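Local coordinates for protein adenosine kinase (Sinorhizobium meliloti, PDB 3UBO) that probably transfers phosphate from ATP to adenosine, as a kinase of the pfkB family, and binds adenosine and ADP, at residues F26-I40 with F120-L133. Numbering follows the deposited sequence.
Sequences FLEENGIIKGAMNLI and FVTEDGERSMNTYL. With ADN (adenosine), chain C.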
loop_
_atom_site.group_PDB
_atom_site.type_symbol
_atom_site.label_atom_id
_atom_site.label_comp_id
_atom_site.label_asym_id
_atom_site.label_seq_id
_atom_site.Cartn_x
_atom_site.Cartn_y
_atom_site.Cartn_z
ATOM N N PHE A 26 0.432 -6.989 -21.736
ATOM C CA PHE A 26 -0.267 -5.796 -21.299
ATOM C C PHE A 26 0.434 -4.510 -21.692
ATOM O O PHE A 26 -0.199 -3.537 -22.058
ATOM C CB PHE A 26 -0.459 -5.777 -19.795
ATOM C CG PHE A 26 -1.290 -4.651 -19.334
ATOM C CD1 PHE A 26 -0.756 -3.371 -19.249
ATOM C CD2 PHE A 26 -2.618 -4.844 -19.035
ATOM C CE1 PHE A 26 -1.545 -2.266 -18.816
ATOM C CE2 PHE A 26 -3.420 -3.772 -18.618
ATOM C CZ PHE A 26 -2.884 -2.466 -18.510
ATOM N N LEU A 27 1.739 -4.489 -21.593
ATOM C CA LEU A 27 2.451 -3.271 -21.867
ATOM C C LEU A 27 2.485 -2.998 -23.359
ATOM O O LEU A 27 2.371 -1.860 -23.744
ATOM C CB LEU A 27 3.867 -3.320 -21.283
ATOM C CG LEU A 27 3.994 -3.670 -19.802
ATOM C CD1 LEU A 27 5.439 -3.846 -19.459
ATOM C CD2 LEU A 27 3.316 -2.618 -18.928
ATOM N N GLU A 28 2.611 -4.004 -24.205
ATOM C CA GLU A 28 2.578 -3.728 -25.640
ATOM C C GLU A 28 1.165 -3.371 -26.033
ATOM O O GLU A 28 0.983 -2.417 -26.778
ATOM C CB GLU A 28 3.069 -4.884 -26.539
ATOM C CG GLU A 28 4.193 -5.785 -25.936
ATOM C CD GLU A 28 4.284 -7.148 -26.665
ATOM O OE1 GLU A 28 3.616 -7.206 -27.746
ATOM O OE2 GLU A 28 4.981 -8.129 -26.190
ATOM N N GLU A 29 0.163 -4.112 -25.549
ATOM C CA GLU A 29 -1.216 -3.766 -25.903
ATOM C C GLU A 29 -1.598 -2.337 -25.594
ATOM O O GLU A 29 -2.423 -1.741 -26.325
ATOM C CB GLU A 29 -2.237 -4.718 -25.316
ATOM C CG GLU A 29 -2.266 -6.045 -26.088
ATOM C CD GLU A 29 -2.834 -7.261 -25.266
ATOM O OE1 GLU A 29 -3.815 -7.058 -24.427
ATOM O OE2 GLU A 29 -2.268 -8.407 -25.495
ATOM N N ASN A 30 -0.987 -1.761 -24.541
ATOM C CA ASN A 30 -1.271 -0.373 -24.179
ATOM C C ASN A 30 -0.183 0.607 -24.559
ATOM O O ASN A 30 -0.159 1.755 -24.080
ATOM C CB ASN A 30 -1.574 -0.277 -22.700
ATOM C CG ASN A 30 -2.822 -1.033 -22.329
ATOM O OD1 ASN A 30 -3.934 -0.489 -22.429
ATOM N ND2 ASN A 30 -2.665 -2.305 -21.923
ATOM N N GLY A 31 0.723 0.194 -25.429
ATOM C CA GLY A 31 1.757 1.105 -25.899
ATOM C C GLY A 31 2.496 1.781 -24.744
ATOM O O GLY A 31 2.827 2.966 -24.832
ATOM N N ILE A 32 2.737 1.046 -23.657
ATOM C CA ILE A 32 3.528 1.548 -22.553
ATOM C C ILE A 32 4.976 1.112 -22.747
ATOM O O ILE A 32 5.231 -0.033 -23.158
ATOM C CB ILE A 32 3.096 0.886 -21.278
ATOM C CG1 ILE A 32 1.596 1.017 -21.094
ATOM C CG2 ILE A 32 3.953 1.336 -20.106
ATOM C CD1 ILE A 32 1.092 0.777 -19.671
ATOM N N ILE A 33 5.937 1.997 -22.447
ATOM C CA ILE A 33 7.375 1.618 -22.616
ATOM C C ILE A 33 7.867 0.824 -21.412
ATOM O O ILE A 33 7.735 1.271 -20.273
ATOM C CB ILE A 33 8.297 2.865 -22.891
ATOM C CG1 ILE A 33 7.608 3.766 -23.919
ATOM C CG2 ILE A 33 9.776 2.455 -23.292
ATOM C CD1 ILE A 33 8.419 4.922 -24.230
ATOM N N LYS A 34 8.368 -0.378 -21.638
ATOM C CA LYS A 34 8.811 -1.150 -20.490
ATOM C C LYS A 34 10.024 -0.438 -19.873
ATOM O O LYS A 34 10.958 -0.116 -20.589
ATOM C CB LYS A 34 9.173 -2.553 -20.910
ATOM C CG LYS A 34 9.290 -3.498 -19.732
ATOM C CD LYS A 34 9.635 -4.913 -20.097
ATOM C CE LYS A 34 9.820 -5.793 -18.848
ATOM N NZ LYS A 34 10.086 -7.268 -19.215
ATOM N N GLY A 35 9.989 -0.207 -18.575
ATOM C CA GLY A 35 11.122 0.319 -17.862
ATOM C C GLY A 35 11.112 1.808 -17.686
ATOM O O GLY A 35 11.703 2.331 -16.771
ATOM N N ALA A 36 10.418 2.486 -18.571
ATOM C CA ALA A 36 10.468 3.925 -18.662
ATOM C C ALA A 36 9.466 4.636 -17.789
ATOM O O ALA A 36 8.657 4.020 -17.141
ATOM C CB ALA A 36 10.248 4.318 -20.081
HETATM N N MSE A 37 9.520 5.953 -17.801
HETATM C CA MSE A 37 8.475 6.737 -17.216
HETATM C C MSE A 37 7.723 7.353 -18.337
HETATM O O MSE A 37 8.269 8.086 -19.118
HETATM C CB MSE A 37 9.004 7.889 -16.424
HETATM C CG MSE A 37 8.636 9.154 -17.115
HETATM SE SE MSE A 37 7.259 10.101 -16.321
HETATM C CE MSE A 37 8.001 11.771 -16.549
ATOM N N ASN A 38 6.450 6.984 -18.428
ATOM C CA ASN A 38 5.567 7.459 -19.478
ATOM C C ASN A 38 4.711 8.604 -18.969
ATOM O O ASN A 38 4.125 8.528 -17.889
ATOM C CB ASN A 38 4.679 6.323 -19.990
ATOM C CG ASN A 38 5.476 5.098 -20.395
ATOM O OD1 ASN A 38 5.588 4.779 -21.578
ATOM N ND2 ASN A 38 6.035 4.404 -19.410
ATOM N N LEU A 39 4.651 9.667 -19.756
ATOM C CA LEU A 39 3.955 10.847 -19.374
ATOM C C LEU A 39 2.611 10.825 -20.002
ATOM O O LEU A 39 2.484 10.618 -21.177
ATOM C CB LEU A 39 4.707 12.038 -19.883
ATOM C CG LEU A 39 5.709 12.609 -18.916
ATOM C CD1 LEU A 39 6.549 13.521 -19.681
ATOM C CD2 LEU A 39 5.022 13.322 -17.816
ATOM N N ILE A 40 1.608 11.058 -19.193
ATOM C CA ILE A 40 0.237 10.916 -19.616
ATOM C C ILE A 40 -0.649 12.069 -19.118
ATOM O O ILE A 40 -0.456 12.602 -17.991
ATOM C CB ILE A 40 -0.355 9.559 -19.059
ATOM C CG1 ILE A 40 -0.627 9.657 -17.552
ATOM C CG2 ILE A 40 0.504 8.454 -19.407
ATOM C CD1 ILE A 40 -1.046 8.370 -16.888
ATOM N N PHE A 120 3.092 -0.324 -13.387
ATOM C CA PHE A 120 2.946 -1.717 -13.729
ATOM C C PHE A 120 4.231 -2.535 -13.586
ATOM O O PHE A 120 5.168 -2.356 -14.361
ATOM C CB PHE A 120 2.402 -1.865 -15.159
ATOM C CG PHE A 120 1.036 -1.221 -15.357
ATOM C CD1 PHE A 120 -0.121 -1.835 -14.841
ATOM C CD2 PHE A 120 0.912 -0.017 -16.065
ATOM C CE1 PHE A 120 -1.388 -1.235 -15.014
ATOM C CE2 PHE A 120 -0.315 0.607 -16.252
ATOM C CZ PHE A 120 -1.490 0.031 -15.701
ATOM N N VAL A 121 4.248 -3.470 -12.631
ATOM C CA VAL A 121 5.400 -4.304 -12.380
ATOM C C VAL A 121 5.321 -5.639 -13.144
ATOM O O VAL A 121 4.368 -6.374 -13.012
ATOM C CB VAL A 121 5.567 -4.553 -10.865
ATOM C CG1 VAL A 121 6.949 -5.134 -10.562
ATOM C CG2 VAL A 121 5.396 -3.281 -10.085
ATOM N N THR A 122 6.325 -5.970 -13.939
ATOM C CA THR A 122 6.321 -7.273 -14.579
ATOM C C THR A 122 6.963 -8.380 -13.766
ATOM O O THR A 122 7.398 -8.161 -12.638
ATOM C CB THR A 122 6.856 -7.204 -16.011
ATOM O OG1 THR A 122 8.000 -6.335 -16.083
ATOM C CG2 THR A 122 5.742 -6.670 -16.901
ATOM N N GLU A 123 6.988 -9.594 -14.298
ATOM C CA GLU A 123 7.424 -10.743 -13.463
ATOM C C GLU A 123 8.908 -10.573 -13.062
ATOM O O GLU A 123 9.324 -10.964 -11.982
ATOM C CB GLU A 123 7.140 -12.101 -14.136
ATOM N N ASP A 124 9.665 -9.899 -13.932
ATOM C CA ASP A 124 11.090 -9.689 -13.737
ATOM C C ASP A 124 11.414 -8.576 -12.754
ATOM O O ASP A 124 12.575 -8.318 -12.491
ATOM C CB ASP A 124 11.792 -9.460 -15.086
ATOM C CG ASP A 124 11.078 -8.448 -15.965
ATOM O OD1 ASP A 124 10.442 -7.543 -15.404
ATOM O OD2 ASP A 124 11.174 -8.545 -17.199
ATOM N N GLY A 125 10.406 -7.878 -12.232
ATOM C CA GLY A 125 10.660 -6.905 -11.194
ATOM C C GLY A 125 10.910 -5.588 -11.871
ATOM O O GLY A 125 11.090 -4.567 -11.191
ATOM N N GLU A 126 10.897 -5.587 -13.200
ATOM C CA GLU A 126 10.954 -4.346 -13.957
ATOM C C GLU A 126 9.673 -3.576 -13.674
ATOM O O GLU A 126 8.666 -4.166 -13.282
ATOM C CB GLU A 126 11.084 -4.631 -15.453
ATOM C CG GLU A 126 12.488 -4.432 -16.004
ATOM C CD GLU A 126 13.323 -3.502 -15.147
ATOM O OE1 GLU A 126 13.076 -2.278 -15.177
ATOM O OE2 GLU A 126 14.228 -3.995 -14.441
ATOM N N ARG A 127 9.701 -2.261 -13.862
ATOM C CA ARG A 127 8.575 -1.464 -13.535
ATOM C C ARG A 127 8.392 -0.480 -14.672
ATOM O O ARG A 127 9.359 0.054 -15.187
ATOM C CB ARG A 127 8.775 -0.807 -12.159
ATOM C CG ARG A 127 10.050 -0.001 -11.991
ATOM C CD ARG A 127 9.812 1.422 -12.461
ATOM N NE ARG A 127 10.937 2.361 -12.259
ATOM C CZ ARG A 127 11.712 2.861 -13.223
ATOM N NH1 ARG A 127 11.526 2.521 -14.505
ATOM N NH2 ARG A 127 12.688 3.692 -12.880
ATOM N N SER A 128 7.143 -0.267 -15.092
ATOM C CA SER A 128 6.828 0.650 -16.209
ATOM C C SER A 128 5.843 1.729 -15.739
ATOM O O SER A 128 4.752 1.420 -15.227
ATOM C CB SER A 128 6.323 -0.108 -17.447
ATOM O OG SER A 128 7.287 -1.048 -17.858
HETATM N N MSE A 129 6.248 2.994 -15.837
HETATM C CA MSE A 129 5.492 3.997 -15.147
HETATM C C MSE A 129 4.722 4.944 -16.109
HETATM O O MSE A 129 5.114 5.151 -17.245
HETATM C CB MSE A 129 6.379 4.744 -14.175
HETATM C CG MSE A 129 6.936 3.930 -13.007
HETATM SE SE MSE A 129 8.352 4.926 -11.939
HETATM C CE MSE A 129 9.429 5.299 -13.600
ATOM N N ASN A 130 3.614 5.492 -15.642
ATOM C CA ASN A 130 2.759 6.235 -16.498
ATOM C C ASN A 130 2.208 7.262 -15.559
ATOM O O ASN A 130 1.362 6.980 -14.689
ATOM C CB ASN A 130 1.644 5.333 -17.032
ATOM C CG ASN A 130 2.136 4.261 -17.996
ATOM O OD1 ASN A 130 2.366 4.537 -19.189
ATOM N ND2 ASN A 130 2.239 3.013 -17.497
ATOM N N THR A 131 2.720 8.476 -15.734
ATOM C CA THR A 131 2.624 9.515 -14.697
ATOM C C THR A 131 1.891 10.670 -15.222
ATOM O O THR A 131 2.185 11.134 -16.314
ATOM C CB THR A 131 4.035 9.974 -14.209
ATOM O OG1 THR A 131 4.702 8.835 -13.639
ATOM C CG2 THR A 131 3.908 10.996 -13.147
ATOM N N TYR A 132 0.906 11.090 -14.449
ATOM C CA TYR A 132 0.137 12.265 -14.759
ATOM C C TYR A 132 0.588 13.313 -13.723
ATOM O O TYR A 132 0.466 13.091 -12.513
ATOM C CB TYR A 132 -1.402 11.980 -14.734
ATOM C CG TYR A 132 -2.256 13.231 -14.488
ATOM C CD1 TYR A 132 -2.304 14.272 -15.430
ATOM C CD2 TYR A 132 -2.966 13.406 -13.294
ATOM C CE1 TYR A 132 -3.052 15.423 -15.208
ATOM C CE2 TYR A 132 -3.712 14.527 -13.077
ATOM C CZ TYR A 132 -3.764 15.554 -14.040
ATOM O OH TYR A 132 -4.513 16.723 -13.812
ATOM N N LEU A 133 1.072 14.465 -14.190
ATOM C CA LEU A 133 1.739 15.404 -13.295
ATOM C C LEU A 133 0.851 16.159 -12.304
ATOM O O LEU A 133 1.333 16.594 -11.260
ATOM C CB LEU A 133 2.619 16.336 -14.101
ATOM C CG LEU A 133 3.755 15.553 -14.732
ATOM C CD1 LEU A 133 4.383 16.192 -15.993
ATOM C CD2 LEU A 133 4.751 15.308 -13.632
HETATM O "O5'" ADN C . 12.068 5.661 -9.607
HETATM C "C5'" ADN C . 11.100 5.338 -8.540
HETATM C "C4'" ADN C . 9.932 6.373 -8.396
HETATM O "O4'" ADN C . 9.735 7.175 -9.566
HETATM C "C3'" ADN C . 8.423 6.081 -7.893
HETATM O "O3'" ADN C . 8.053 5.830 -6.559
HETATM C "C2'" ADN C . 7.617 7.253 -8.548
HETATM O "O2'" ADN C . 6.756 8.000 -7.663
HETATM C "C1'" ADN C . 8.700 8.018 -9.199
HETATM N N9 ADN C . 8.221 8.698 -10.440
HETATM C C8 ADN C . 7.575 8.198 -11.607
HETATM N N7 ADN C . 7.457 9.235 -12.571
HETATM C C5 ADN C . 8.046 10.374 -11.993
HETATM C C6 ADN C . 8.208 11.709 -12.456
HETATM N N6 ADN C . 7.770 12.117 -13.764
HETATM N N1 ADN C . 8.870 12.650 -11.587
HETATM C C2 ADN C . 9.342 12.240 -10.297
HETATM N N3 ADN C . 9.201 10.922 -9.798
HETATM C C4 ADN C . 8.532 10.024 -10.663
#
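M37, N38 and L39 pair in parallel with M129, N130 and T131, the short strand axes 27° apart, through a ladder running from M129 N to A36 O (2.9 Å) down to I40 N and T131 O. N38 gives M129 O two bonds, from its backbone N and from its side chain (N38 ND2 to M129 O 2.5 Å); with CG anti to the carbonyl carbon (chi1 -53°), the N38 amide turns back beside its own backbone N to reach that oxygen, while its OD1 accepts from I33 N. Replacing N38 by alanine removes both amide bonds, which would probably leave I33 N without its acceptor and the 33-36 turn less firmly held. Strand 37-39 is the edge of the five-stranded mixed sheet, the lid over the substrate in pfkB kinases, with 127-132 next to it; on the face of T131 and the selenomethionines M37 and M129 lies adenosine, M129 SE 3.4 Å from C8 and T131 OG1, hydrogen-bonded to S117, 3.0 Å from N7. On the opposite face, with N130, the F120 ring takes F26 CE1 over its centre, the planes inclined at 41°, and I32 CD1 obliquely at 3.7 Å from CD2. S128 OG accepts from G35 N, and extended K34 puts NZ 2.6 Å from D124 OD2, on its syn lone pair, with a second salt bridge to D24.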